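Local structure of sulfate adenylyltransferase (Allochromatium vinosum, 4DNX) at residues E27-P32 with A100-N105; V111-D116 with I161-F166; V224-L229 with N258-T263; E252-P257 with F378-V383; G306-Q311 with R329-A334. The protein catalyses the transfer of an adenylyl group from ATP to sulfate, giving adenosine 5'-phosphosulfate and diphosphate. All blocks are in the same frame, centred on the assembly; numbering follows the deposited sequence.

Overall arrangement
Interactions 1 and 2 lie in the PUA-like region, interactions 3, 4 and 5 in the ATP-sulfurylase region. Interactions 1 and 2 share one mixed sheet and touch through backbone bonds of Leu101 with Leu112 and Ala113; their centres are 8 Å apart. Interactions 2 and 3 are buried strand pairs, antiparallel in the first and parallel in the second, held by backbone bonds and aliphatic packing. Interaction 4 lies at the surface and relies on a stacked guanidinium and a tyrosine-carboxylate bond; its segment 252-257 leads into 258-263 of interaction 3, with Phe255 packing on Val260. Interactions 1 and 5, partly buried, each pair a bond to a backbone carbonyl with an arginine and bridging water.

Interaction 1. Residues E27-P32 with A100-N105; sequences EAESLP and ALRDPN
Arg102 and Glu29 meet in a salt bridge, Arg102 NH2 to Glu29 OE1 at 3.3 Å. The carboxylate oxygen lies at the edge of the guanidinium, close to its plane, whereas the NH2 group approaches that oxygen from above the carboxylate plane; the two flat groups are turned 64° apart. In Glu29 a bend at chi2 (-51°) turns CD back toward the strand, and OE1 completes the reach. The guanidinium has further partners: NH1 also binds the carbonyl of Asn109. Water extends the polar network. One molecule donates to Ala28 O and Leu31 O and accepts from Arg102 NH2; a second joins Glu29 OE1 to Arg102 NH1, beside the direct ion pair. The contact links the C-terminal part of helix 18-28, through a type I turn from Ala28 to Leu31, to strand 98-102 of the mixed sheet in the PUA-like region. Just past the turn the backbone takes over, Ala100 N donating to Pro32 O at 2.9 Å before strand 33-35 pairs in parallel with 98-102. Apolar contact centres on Ala100, whose CB lies 4.2 Å from Ala28 CB and 4.3 Å from Leu31 CB.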
# COMPACT_ATOMS: atom_id res chain seq x y z
N GLU A 27 10.76 19.72 11.60
CA GLU A 27 10.74 20.12 13.02
C GLU A 27 11.34 19.04 13.91
O GLU A 27 12.06 19.36 14.86
CB GLU A 27 9.30 20.36 13.48
CG GLU A 27 9.19 21.01 14.86
CD GLU A 27 7.77 21.08 15.42
OE1 GLU A 27 6.80 20.69 14.71
OE2 GLU A 27 7.61 21.53 16.60
N ALA A 28 10.99 17.80 13.62
CA ALA A 28 11.39 16.69 14.47
C ALA A 28 12.91 16.52 14.55
O ALA A 28 13.42 16.00 15.56
CB ALA A 28 10.70 15.37 14.03
N GLU A 29 13.64 16.98 13.52
CA GLU A 29 15.11 16.80 13.51
C GLU A 29 15.83 17.70 14.55
O GLU A 29 17.01 17.47 14.87
CB GLU A 29 15.69 16.95 12.09
CG GLU A 29 15.27 15.82 11.10
CD GLU A 29 15.48 14.35 11.61
OE1 GLU A 29 16.46 14.08 12.35
OE2 GLU A 29 14.68 13.45 11.23
N SER A 30 15.13 18.71 15.08
CA SER A 30 15.67 19.55 16.12
C SER A 30 15.02 19.36 17.50
O SER A 30 15.38 20.04 18.46
CB SER A 30 15.57 21.02 15.72
OG SER A 30 16.40 21.25 14.59
N LEU A 31 14.02 18.49 17.60
CA LEU A 31 13.34 18.26 18.87
C LEU A 31 14.20 17.35 19.79
O LEU A 31 14.95 16.49 19.28
CB LEU A 31 11.99 17.54 18.61
CG LEU A 31 10.84 18.39 18.05
CD1 LEU A 31 9.60 17.53 17.80
CD2 LEU A 31 10.53 19.56 18.99
N PRO A 32 14.08 17.50 21.12
CA PRO A 32 14.58 16.43 22.03
C PRO A 32 13.90 15.12 21.65
O PRO A 32 12.72 15.10 21.27
CB PRO A 32 14.04 16.85 23.41
CG PRO A 32 13.59 18.33 23.25
CD PRO A 32 13.15 18.42 21.82
N ALA A 100 10.41 14.09 19.77
CA ALA A 100 10.37 13.13 18.65
C ALA A 100 10.53 11.73 19.24
O ALA A 100 11.37 11.50 20.12
CB ALA A 100 11.51 13.41 17.64
N LEU A 101 9.69 10.82 18.78
CA LEU A 101 9.80 9.38 19.15
C LEU A 101 10.52 8.65 18.01
O LEU A 101 10.08 8.70 16.87
CB LEU A 101 8.40 8.79 19.35
CG LEU A 101 7.45 9.47 20.34
CD1 LEU A 101 6.16 8.69 20.47
CD2 LEU A 101 8.13 9.72 21.73
N ARG A 102 11.64 7.99 18.33
CA ARG A 102 12.51 7.39 17.31
C ARG A 102 12.30 5.87 17.32
O ARG A 102 12.01 5.31 18.36
CB ARG A 102 13.95 7.77 17.57
CG ARG A 102 14.23 9.27 17.19
CD ARG A 102 15.66 9.68 17.42
NE ARG A 102 15.90 11.02 16.86
CZ ARG A 102 16.19 11.32 15.58
NH1 ARG A 102 16.24 10.39 14.60
NH2 ARG A 102 16.37 12.60 15.26
N ASP A 103 12.43 5.26 16.14
CA ASP A 103 12.07 3.86 15.90
C ASP A 103 13.24 2.93 16.33
O ASP A 103 14.33 3.03 15.81
CB ASP A 103 11.84 3.70 14.38
CG ASP A 103 11.05 2.47 14.03
OD1 ASP A 103 11.07 1.45 14.79
OD2 ASP A 103 10.34 2.53 12.98
N PRO A 104 12.95 1.99 17.24
CA PRO A 104 13.99 1.02 17.64
C PRO A 104 14.29 -0.04 16.59
O PRO A 104 15.32 -0.76 16.72
CB PRO A 104 13.39 0.38 18.90
CG PRO A 104 11.91 0.34 18.64
CD PRO A 104 11.71 1.77 17.99
N ASN A 105 13.45 -0.14 15.57
CA ASN A 105 13.53 -1.28 14.63
C ASN A 105 13.98 -0.92 13.20
O ASN A 105 13.77 -1.68 12.25
CB ASN A 105 12.19 -1.99 14.56
CG ASN A 105 11.80 -2.64 15.89
OD1 ASN A 105 12.65 -3.25 16.61
ND2 ASN A 105 10.53 -2.53 16.21
O HOH W 1 15.28 14.76 16.89
O HOH W 2 17.00 11.12 12.01

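Interaction 2. Residues V111-D116 with I161-F166; sequences VLAVMD and IQVLNF
Val114 and Gln162 form the hydrogen-bonded pair of two antiparallel strands: Val114 N donates to Gln162 O at 2.8 Å and Gln162 N returns a bond to Val114 O at 2.9 Å. The non-hydrogen-bonded pairs Ala113-Val163 and Met115-Ile161 flank it and present their side chains to the other face. There the packing is close. Met115 CG lies 3.7 Å from Ile161 CG2, and Ala113 CB touches both Ile161 CB and Val163 CG2, at 4.4 and 4.3 Å. Ile161 CG1 occupies the crowded position between backbone N and carbonyl carbon (chi1 67°), which leaves CG2 to meet the methionine while the longer branch leads away, toward helix 38-48. On the Val114 face, Leu164 CD1 fits against Val111 CG1 at 4.0 Å, and Ala28 of helix 18-28 covers both valines of this strand. Beyond the regular pairing, Leu164 N bonds to Leu112 O, and Asn165 ND2 reaches Val111 O at 3.0 Å, lying in the plane of that carbonyl; Asn165 OD1 accepts from Ser167 N. The looser, more polar side is at Gln162 and Asp116. Their side chains do not touch directly: a water lies within bonding distance of both Gln162 OE1 and Asp116 OD2, though it need not donate to both at once, and Arg98 adds a salt bridge to Asp116 OD1. Leu112 and Ala113 both face Leu101 on strand 98-102, a classic beta bulge within the mixed sheet of the PUA-like domain.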
# COMPACT_ATOMS: atom_id res chain seq x y z
N VAL A 111 13.01 9.19 13.05
CA VAL A 111 11.79 9.61 13.72
C VAL A 111 10.57 8.88 13.20
O VAL A 111 10.33 8.81 11.97
CB VAL A 111 11.58 11.14 13.50
CG1 VAL A 111 10.25 11.56 14.16
CG2 VAL A 111 12.75 11.93 14.12
N LEU A 112 9.77 8.35 14.13
CA LEU A 112 8.52 7.64 13.80
C LEU A 112 7.29 8.54 14.04
O LEU A 112 6.31 8.50 13.28
CB LEU A 112 8.41 6.36 14.66
CG LEU A 112 7.13 5.53 14.64
CD1 LEU A 112 6.83 5.02 13.24
CD2 LEU A 112 7.21 4.36 15.63
N ALA A 113 7.36 9.42 15.06
CA ALA A 113 6.18 10.24 15.43
C ALA A 113 6.68 11.43 16.23
O ALA A 113 7.79 11.42 16.73
CB ALA A 113 5.19 9.42 16.31
N VAL A 114 5.83 12.46 16.27
CA VAL A 114 6.05 13.63 17.12
C VAL A 114 4.98 13.58 18.21
O VAL A 114 3.81 13.31 17.93
CB VAL A 114 5.91 14.93 16.27
CG1 VAL A 114 5.99 16.16 17.15
CG2 VAL A 114 7.00 14.98 15.22
N MET A 115 5.36 13.87 19.45
CA MET A 115 4.42 13.72 20.57
C MET A 115 4.37 15.01 21.35
O MET A 115 5.41 15.63 21.59
CB MET A 115 4.91 12.60 21.49
CG MET A 115 4.02 12.35 22.68
SD MET A 115 4.69 10.85 23.50
CE MET A 115 3.52 10.74 24.81
N ASP A 116 3.16 15.44 21.73
CA ASP A 116 3.02 16.53 22.72
C ASP A 116 2.88 15.87 24.07
O ASP A 116 1.89 15.17 24.33
CB ASP A 116 1.81 17.43 22.39
CG ASP A 116 2.02 18.18 21.11
OD1 ASP A 116 2.98 18.98 21.05
OD2 ASP A 116 1.28 17.93 20.12
N ILE A 161 -0.14 12.02 19.66
CA ILE A 161 0.97 11.89 18.71
C ILE A 161 0.50 12.15 17.28
O ILE A 161 -0.69 12.04 16.98
CB ILE A 161 1.66 10.46 18.80
CG1 ILE A 161 0.70 9.37 18.31
CG2 ILE A 161 2.20 10.18 20.23
CD1 ILE A 161 1.39 7.94 18.29
N GLN A 162 1.47 12.52 16.44
CA GLN A 162 1.34 12.66 14.97
C GLN A 162 2.37 11.70 14.40
O GLN A 162 3.58 11.86 14.63
CB GLN A 162 1.62 14.10 14.54
CG GLN A 162 0.60 15.08 15.11
CD GLN A 162 1.08 16.54 15.01
OE1 GLN A 162 2.07 16.96 15.66
NE2 GLN A 162 0.39 17.30 14.21
N VAL A 163 1.89 10.74 13.61
CA VAL A 163 2.72 9.64 13.06
C VAL A 163 3.21 9.97 11.65
O VAL A 163 2.41 10.43 10.80
CB VAL A 163 1.95 8.32 13.11
CG1 VAL A 163 2.82 7.20 12.49
CG2 VAL A 163 1.51 8.00 14.57
N LEU A 164 4.51 9.81 11.40
CA LEU A 164 5.15 10.25 10.16
C LEU A 164 5.38 9.11 9.16
O LEU A 164 5.60 9.34 7.97
CB LEU A 164 6.48 10.97 10.47
CG LEU A 164 6.31 12.22 11.34
CD1 LEU A 164 7.69 12.89 11.46
CD2 LEU A 164 5.33 13.22 10.73
N ASN A 165 5.40 7.89 9.67
CA ASN A 165 5.58 6.71 8.79
C ASN A 165 5.11 5.47 9.50
O ASN A 165 4.70 5.51 10.69
CB ASN A 165 7.04 6.56 8.32
CG ASN A 165 8.01 6.43 9.47
OD1 ASN A 165 8.05 5.40 10.15
ND2 ASN A 165 8.81 7.49 9.69
N PHE A 166 5.12 4.35 8.76
CA PHE A 166 4.69 3.07 9.32
C PHE A 166 5.82 2.11 9.51
O PHE A 166 5.62 0.87 9.48
CB PHE A 166 3.60 2.48 8.42
CG PHE A 166 2.38 3.39 8.31
CD1 PHE A 166 1.65 3.72 9.45
CD2 PHE A 166 1.93 3.87 7.09
CE1 PHE A 166 0.53 4.55 9.40
CE2 PHE A 166 0.77 4.70 7.03
CZ PHE A 166 0.08 5.03 8.17
O HOH W 3 1.89 15.82 18.38

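Interaction 3. Residues V224-L229 with N258-T263; sequences VVIHML and NTVMVT
Ile226 O takes two bonds from one residue, Thr263 N at 2.9 Å and Thr263 OG1 at 3.1 Å. The amide arrives nearly along the C=O axis; the hydroxyl stands above the carbonyl plane, its OG1 set between backbone N and carbonyl carbon (chi1 68°). Further backbone bonds continue the parallel ladder: Ile226 N to Met261 O and Met228 N to Thr263 O, both 2.8 Å, and Met261 N to Val224 O. Thr263 OG1 also lies in plane at the His227 ring edge, 3.2 Å from CD2, while the ring nitrogens bind Arg284 and Tyr51. A valine in place of Thr263 would probably leave Ile226 O with the amide bond alone across this pair and put a methyl against the His227 edge. Val224 CG1 and Val260 CG2 lie side by side, 4.0 Å apart; on the same face Ile226 CD1 lies 3.8 Å from Val260 CG1, and Met228, bent at chi3, brings CE to 3.7 Å from Val262 CG1 beneath helix 240-254. In this beta-alpha-beta unit of the Rossmann-like fold the strands satisfy each other's facing backbone atoms; the face of Val224, Ile226 and Val260 is aliphatic, while the other also carries His227 and the Thr263 hydroxyl.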
# COMPACT_ATOMS: atom_id res chain seq x y z
N VAL A 224 -13.77 -12.28 2.35
CA VAL A 224 -12.86 -12.45 3.51
C VAL A 224 -11.62 -11.57 3.34
O VAL A 224 -11.06 -11.45 2.23
CB VAL A 224 -12.43 -13.92 3.68
CG1 VAL A 224 -11.75 -14.48 2.40
CG2 VAL A 224 -11.49 -14.09 4.89
N VAL A 225 -11.24 -10.89 4.43
CA VAL A 225 -9.99 -10.16 4.48
C VAL A 225 -9.03 -11.11 5.22
O VAL A 225 -9.31 -11.46 6.40
CB VAL A 225 -10.13 -8.84 5.27
CG1 VAL A 225 -8.73 -8.15 5.32
CG2 VAL A 225 -11.14 -7.89 4.56
N ILE A 226 -7.93 -11.49 4.55
CA ILE A 226 -6.87 -12.34 5.17
C ILE A 226 -5.91 -11.27 5.67
O ILE A 226 -5.34 -10.51 4.87
CB ILE A 226 -6.22 -13.24 4.13
CG1 ILE A 226 -7.27 -14.27 3.60
CG2 ILE A 226 -5.05 -13.98 4.81
CD1 ILE A 226 -6.79 -15.23 2.50
N HIS A 227 -5.81 -11.15 6.98
CA HIS A 227 -5.11 -10.00 7.61
C HIS A 227 -3.84 -10.60 8.21
O HIS A 227 -3.87 -11.20 9.28
CB HIS A 227 -6.06 -9.41 8.66
CG HIS A 227 -5.77 -7.97 8.99
ND1 HIS A 227 -5.96 -7.45 10.26
CD2 HIS A 227 -5.29 -6.95 8.25
CE1 HIS A 227 -5.65 -6.16 10.27
NE2 HIS A 227 -5.22 -5.83 9.06
N MET A 228 -2.73 -10.44 7.49
CA MET A 228 -1.49 -11.14 7.85
C MET A 228 -0.69 -10.33 8.87
O MET A 228 -0.60 -9.09 8.77
CB MET A 228 -0.62 -11.40 6.61
CG MET A 228 -1.24 -12.48 5.55
SD MET A 228 -0.19 -12.65 4.11
CE MET A 228 -0.12 -10.97 3.44
N LEU A 229 -0.15 -11.02 9.87
CA LEU A 229 0.62 -10.32 10.88
C LEU A 229 2.03 -10.20 10.29
O LEU A 229 2.72 -11.20 10.09
CB LEU A 229 0.59 -11.09 12.22
CG LEU A 229 1.56 -10.53 13.29
CD1 LEU A 229 1.46 -8.99 13.44
CD2 LEU A 229 1.21 -11.25 14.57
N ASN A 258 -13.73 -11.84 -6.80
CA ASN A 258 -14.05 -10.76 -5.85
C ASN A 258 -14.54 -11.27 -4.48
O ASN A 258 -15.58 -10.81 -3.97
CB ASN A 258 -15.07 -9.79 -6.48
CG ASN A 258 -15.20 -8.51 -5.62
OD1 ASN A 258 -14.20 -8.09 -5.01
ND2 ASN A 258 -16.41 -7.94 -5.54
N THR A 259 -13.82 -12.25 -3.90
CA THR A 259 -14.17 -12.74 -2.56
C THR A 259 -13.02 -12.67 -1.57
O THR A 259 -13.26 -12.90 -0.40
CB THR A 259 -14.73 -14.20 -2.60
OG1 THR A 259 -13.72 -15.06 -3.14
CG2 THR A 259 -15.95 -14.26 -3.44
N VAL A 260 -11.81 -12.35 -2.02
CA VAL A 260 -10.65 -12.34 -1.09
C VAL A 260 -9.87 -11.03 -1.18
O VAL A 260 -9.67 -10.54 -2.30
CB VAL A 260 -9.68 -13.51 -1.38
CG1 VAL A 260 -8.47 -13.48 -0.39
CG2 VAL A 260 -10.42 -14.85 -1.32
N MET A 261 -9.48 -10.47 -0.02
CA MET A 261 -8.53 -9.38 0.06
C MET A 261 -7.35 -9.83 0.90
O MET A 261 -7.54 -10.18 2.05
CB MET A 261 -9.17 -8.19 0.77
CG MET A 261 -9.93 -7.28 -0.10
SD MET A 261 -10.77 -6.03 0.92
CE MET A 261 -9.36 -5.30 1.75
N VAL A 262 -6.15 -9.83 0.32
CA VAL A 262 -4.91 -10.22 1.03
C VAL A 262 -4.18 -8.96 1.52
O VAL A 262 -3.83 -8.06 0.71
CB VAL A 262 -3.99 -11.09 0.15
CG1 VAL A 262 -2.71 -11.50 0.90
CG2 VAL A 262 -4.74 -12.39 -0.28
N THR A 263 -3.99 -8.89 2.83
CA THR A 263 -3.55 -7.61 3.44
C THR A 263 -2.71 -7.96 4.64
O THR A 263 -2.61 -9.13 5.04
CB THR A 263 -4.73 -6.79 4.01
OG1 THR A 263 -5.30 -7.47 5.14
CG2 THR A 263 -5.81 -6.52 2.92

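Interaction 4. Residues E252-P257 with F378-V383; sequences ELYFPP and FSRPEV
Tyr254 and Arg380 face each other from two helix ends, their CA atoms 8.9 Å apart: Tyr254 closes helix 240-254, with Phe255 the first residue to leave helical geometry, and Arg380 is the N-cap residue of helix 381-393. At this spacing the contact is made by side chains. The guanidinium of Arg380 lies flat on the tyrosine ring, centres 4.1 Å apart and planes at 16°, shifted toward one side of the ring with CZ 3.4 Å from Tyr254 CD1. A bend at chi2 (-58°) carries CD over the ring, where it makes a CH-pi contact 3.7 Å from the centroid. At the ring's edge Tyr254 OH donates a short bond to the syn lone pair of Glu382 OE2, at 2.5 Å; Pro381 CD lies nearby. Leu253 CD1 rests on Glu382 CG at 3.7 Å, covering the aliphatic part of the same side chain. Glu209 of helix 206-219 makes a salt bridge with Arg380 NH2. An alanine in place of Tyr254 would probably leave the guanidinium without its stacking surface and Glu382 OE2 without its hydroxyl donor. At this surface joint one aromatic residue thus serves two charged ones, offering its face to the cation and its hydroxyl to the anion, which would favour a charged carboxylate at Glu382.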
# COMPACT_ATOMS: atom_id res chain seq x y z
N GLU A 252 -6.55 -16.99 -5.75
CA GLU A 252 -6.84 -16.90 -7.19
C GLU A 252 -7.47 -18.14 -7.76
O GLU A 252 -8.38 -18.04 -8.61
CB GLU A 252 -5.56 -16.57 -7.96
CG GLU A 252 -5.42 -15.07 -8.18
CD GLU A 252 -4.55 -14.39 -7.13
OE1 GLU A 252 -3.35 -14.20 -7.44
OE2 GLU A 252 -5.05 -14.02 -6.03
N LEU A 253 -7.01 -19.31 -7.32
CA LEU A 253 -7.41 -20.56 -7.96
C LEU A 253 -8.61 -21.26 -7.28
O LEU A 253 -9.34 -22.02 -7.93
CB LEU A 253 -6.22 -21.54 -8.05
CG LEU A 253 -4.99 -21.09 -8.85
CD1 LEU A 253 -3.92 -22.17 -8.84
CD2 LEU A 253 -5.34 -20.72 -10.32
N TYR A 254 -8.82 -21.01 -5.98
CA TYR A 254 -9.79 -21.80 -5.21
C TYR A 254 -10.94 -20.98 -4.60
O TYR A 254 -11.86 -21.53 -3.98
CB TYR A 254 -9.05 -22.66 -4.18
CG TYR A 254 -8.17 -23.73 -4.82
CD1 TYR A 254 -8.72 -24.94 -5.27
CD2 TYR A 254 -6.82 -23.50 -5.06
CE1 TYR A 254 -7.93 -25.92 -5.87
CE2 TYR A 254 -6.02 -24.45 -5.67
CZ TYR A 254 -6.57 -25.66 -6.08
OH TYR A 254 -5.79 -26.62 -6.67
N PHE A 255 -10.88 -19.65 -4.73
CA PHE A 255 -12.01 -18.84 -4.30
C PHE A 255 -12.73 -18.23 -5.50
O PHE A 255 -12.10 -18.02 -6.53
CB PHE A 255 -11.53 -17.71 -3.39
CG PHE A 255 -11.25 -18.15 -1.96
CD1 PHE A 255 -10.08 -18.88 -1.64
CD2 PHE A 255 -12.13 -17.80 -0.93
CE1 PHE A 255 -9.82 -19.26 -0.30
CE2 PHE A 255 -11.88 -18.16 0.43
CZ PHE A 255 -10.71 -18.90 0.74
N PRO A 256 -14.02 -17.90 -5.38
CA PRO A 256 -14.70 -17.22 -6.49
C PRO A 256 -14.17 -15.80 -6.73
O PRO A 256 -13.50 -15.24 -5.87
CB PRO A 256 -16.16 -17.17 -6.04
CG PRO A 256 -16.27 -18.05 -4.85
CD PRO A 256 -14.92 -18.15 -4.24
N PRO A 257 -14.49 -15.20 -7.87
CA PRO A 257 -14.08 -13.80 -8.14
C PRO A 257 -14.59 -12.80 -7.11
O PRO A 257 -15.72 -12.88 -6.63
CB PRO A 257 -14.74 -13.49 -9.49
CG PRO A 257 -14.97 -14.81 -10.09
CD PRO A 257 -15.28 -15.75 -8.98
N PHE A 378 -5.60 -32.17 2.17
CA PHE A 378 -4.98 -31.26 3.14
C PHE A 378 -4.17 -30.11 2.54
O PHE A 378 -3.95 -29.10 3.22
CB PHE A 378 -4.11 -32.06 4.11
CG PHE A 378 -4.89 -33.13 4.84
CD1 PHE A 378 -5.74 -32.79 5.91
CD2 PHE A 378 -4.81 -34.44 4.44
CE1 PHE A 378 -6.46 -33.78 6.58
CE2 PHE A 378 -5.53 -35.44 5.10
CZ PHE A 378 -6.36 -35.10 6.18
N SER A 379 -3.73 -30.27 1.29
CA SER A 379 -2.95 -29.21 0.63
C SER A 379 -3.28 -29.12 -0.86
O SER A 379 -3.42 -30.15 -1.55
CB SER A 379 -1.44 -29.45 0.84
OG SER A 379 -0.69 -28.31 0.44
N ARG A 380 -3.42 -27.90 -1.38
CA ARG A 380 -3.64 -27.73 -2.83
C ARG A 380 -2.33 -27.97 -3.56
O ARG A 380 -1.28 -27.45 -3.10
CB ARG A 380 -4.13 -26.32 -3.11
CG ARG A 380 -5.40 -25.94 -2.32
CD ARG A 380 -6.55 -26.93 -2.64
NE ARG A 380 -7.84 -26.41 -2.15
CZ ARG A 380 -9.02 -26.94 -2.49
NH1 ARG A 380 -9.06 -28.01 -3.28
NH2 ARG A 380 -10.16 -26.43 -2.02
N PRO A 381 -2.35 -28.67 -4.69
CA PRO A 381 -1.07 -28.96 -5.39
C PRO A 381 -0.24 -27.70 -5.70
O PRO A 381 0.99 -27.74 -5.61
CB PRO A 381 -1.50 -29.65 -6.69
CG PRO A 381 -2.86 -30.20 -6.38
CD PRO A 381 -3.50 -29.28 -5.42
N GLU A 382 -0.89 -26.59 -6.09
CA GLU A 382 -0.12 -25.41 -6.51
C GLU A 382 0.51 -24.69 -5.32
O GLU A 382 1.59 -24.10 -5.45
CB GLU A 382 -1.03 -24.40 -7.24
CG GLU A 382 -1.66 -25.02 -8.47
CD GLU A 382 -3.01 -25.72 -8.22
OE1 GLU A 382 -3.65 -26.01 -9.25
OE2 GLU A 382 -3.39 -26.00 -7.05
N VAL A 383 -0.17 -24.78 -4.18
CA VAL A 383 0.36 -24.22 -2.92
C VAL A 383 1.54 -25.14 -2.45
O VAL A 383 2.65 -24.66 -2.10
CB VAL A 383 -0.75 -24.10 -1.85
CG1 VAL A 383 -0.17 -23.63 -0.50
CG2 VAL A 383 -1.91 -23.10 -2.33

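Interaction 5. Residues G306-Q311 with R329-A334; sequences GPFDAQ and RADNTA
Gln311 and Arg329 come closest in the backbone, CA to CA 6.6 Å, where the first turn of helix 309-316, entered through a type I turn from Gly306 to Asp309, passes the end of strand 326-329. Gln311 carries the main bond: its NE2 donates to Ala330 O at 2.9 Å, on a lone pair in the carbonyl plane and close to its own amide plane. The chain is extended beyond CG (chi2 178°), carrying CD toward the strand end, and NE2 also bonds Ile294 O of the adjoining strand. Arg329 lies across this amide, its CB and CG each 3.7 Å from Gln311 CD, with amide and guanidinium planes 21° apart. The contact thus joins the N-terminal turn of a helix to an outermost strand, within this chain, of the parallel sheet in the Rossmann-like fold, at the point where the chain leaves it for strand 333-336. A water bridges the two segments, donating to Gln311 O at 2.7 Å and accepting from Arg329 NE in the guanidinium plane; Arg329 NH2 forms a salt bridge with Asp315 further along the helix. Phe308, the N-cap residue, and Asp331 cross at about a right angle, Phe308 CZ 3.4 Å from Asp331 OD2, with OD1 at the ring edge and the two planes 75° apart. Asp331 OD1 accepts from Asn332 N on its anti side, at 2.6 Å, and pairs with Arg296, whose side chain also touches Phe308.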
# COMPACT_ATOMS: atom_id res chain seq x y z
N GLY A 306 -7.84 -21.25 28.99
CA GLY A 306 -8.69 -22.36 28.55
C GLY A 306 -8.88 -22.29 27.03
O GLY A 306 -8.81 -21.21 26.45
N PRO A 307 -9.12 -23.44 26.39
CA PRO A 307 -9.18 -23.50 24.91
C PRO A 307 -10.18 -22.55 24.24
O PRO A 307 -9.92 -22.06 23.13
CB PRO A 307 -9.57 -24.97 24.63
CG PRO A 307 -10.02 -25.54 25.91
CD PRO A 307 -9.31 -24.77 27.02
N PHE A 308 -11.33 -22.30 24.91
CA PHE A 308 -12.36 -21.40 24.35
C PHE A 308 -12.58 -20.11 25.14
O PHE A 308 -13.56 -19.40 24.94
CB PHE A 308 -13.67 -22.17 24.14
CG PHE A 308 -13.51 -23.38 23.26
CD1 PHE A 308 -13.28 -23.20 21.89
CD2 PHE A 308 -13.51 -24.66 23.79
CE1 PHE A 308 -13.10 -24.31 21.06
CE2 PHE A 308 -13.34 -25.78 22.97
CZ PHE A 308 -13.12 -25.60 21.60
N ASP A 309 -11.66 -19.81 26.07
CA ASP A 309 -11.74 -18.56 26.82
C ASP A 309 -11.77 -17.32 25.92
O ASP A 309 -12.43 -16.32 26.24
CB ASP A 309 -10.61 -18.48 27.87
CG ASP A 309 -10.77 -19.48 29.03
OD1 ASP A 309 -11.78 -20.24 29.10
OD2 ASP A 309 -9.89 -19.51 29.92
N ALA A 310 -11.03 -17.36 24.81
CA ALA A 310 -11.02 -16.21 23.91
C ALA A 310 -12.34 -16.05 23.15
O ALA A 310 -12.62 -14.97 22.60
CB ALA A 310 -9.81 -16.28 22.95
N GLN A 311 -13.15 -17.10 23.10
CA GLN A 311 -14.51 -16.92 22.58
C GLN A 311 -15.46 -16.41 23.68
O GLN A 311 -16.22 -15.47 23.45
CB GLN A 311 -15.03 -18.25 22.03
CG GLN A 311 -14.15 -18.83 20.91
CD GLN A 311 -14.69 -20.20 20.41
OE1 GLN A 311 -15.58 -20.82 21.01
NE2 GLN A 311 -14.14 -20.65 19.29
N ARG A 329 -17.24 -18.55 15.87
CA ARG A 329 -16.54 -19.42 16.82
C ARG A 329 -16.11 -20.69 16.10
O ARG A 329 -16.95 -21.53 15.77
CB ARG A 329 -17.45 -19.75 18.00
CG ARG A 329 -17.69 -18.57 18.91
CD ARG A 329 -18.68 -18.90 20.05
NE ARG A 329 -18.76 -17.76 20.96
CZ ARG A 329 -19.26 -17.81 22.20
NH1 ARG A 329 -19.76 -18.94 22.68
NH2 ARG A 329 -19.29 -16.71 22.93
N ALA A 330 -14.81 -20.78 15.83
CA ALA A 330 -14.23 -21.94 15.14
C ALA A 330 -13.74 -23.01 16.13
O ALA A 330 -13.67 -22.79 17.34
CB ALA A 330 -13.10 -21.48 14.24
N ASP A 331 -13.43 -24.19 15.59
CA ASP A 331 -12.90 -25.31 16.38
C ASP A 331 -12.09 -26.18 15.40
O ASP A 331 -12.03 -25.86 14.19
CB ASP A 331 -14.05 -26.08 17.02
CG ASP A 331 -13.63 -26.93 18.21
OD1 ASP A 331 -12.43 -27.23 18.36
OD2 ASP A 331 -14.52 -27.32 18.99
N ASN A 332 -11.48 -27.24 15.92
CA ASN A 332 -10.64 -28.15 15.12
C ASN A 332 -11.39 -28.69 13.91
O ASN A 332 -12.59 -29.01 14.00
CB ASN A 332 -10.18 -29.34 15.96
CG ASN A 332 -9.26 -28.95 17.14
OD1 ASN A 332 -8.42 -28.06 17.02
ND2 ASN A 332 -9.41 -29.65 18.25
N THR A 333 -10.68 -28.80 12.79
CA THR A 333 -11.25 -29.38 11.56
C THR A 333 -10.61 -30.73 11.25
O THR A 333 -9.56 -31.09 11.80
CB THR A 333 -10.99 -28.50 10.31
OG1 THR A 333 -9.57 -28.38 10.09
CG2 THR A 333 -11.59 -27.11 10.43
N ALA A 334 -11.25 -31.48 10.36
CA ALA A 334 -10.72 -32.75 9.86
C ALA A 334 -11.38 -32.95 8.49
O ALA A 334 -12.34 -32.27 8.17
CB ALA A 334 -11.09 -33.90 10.78
O HOH W 4 -17.42 -15.32 21.09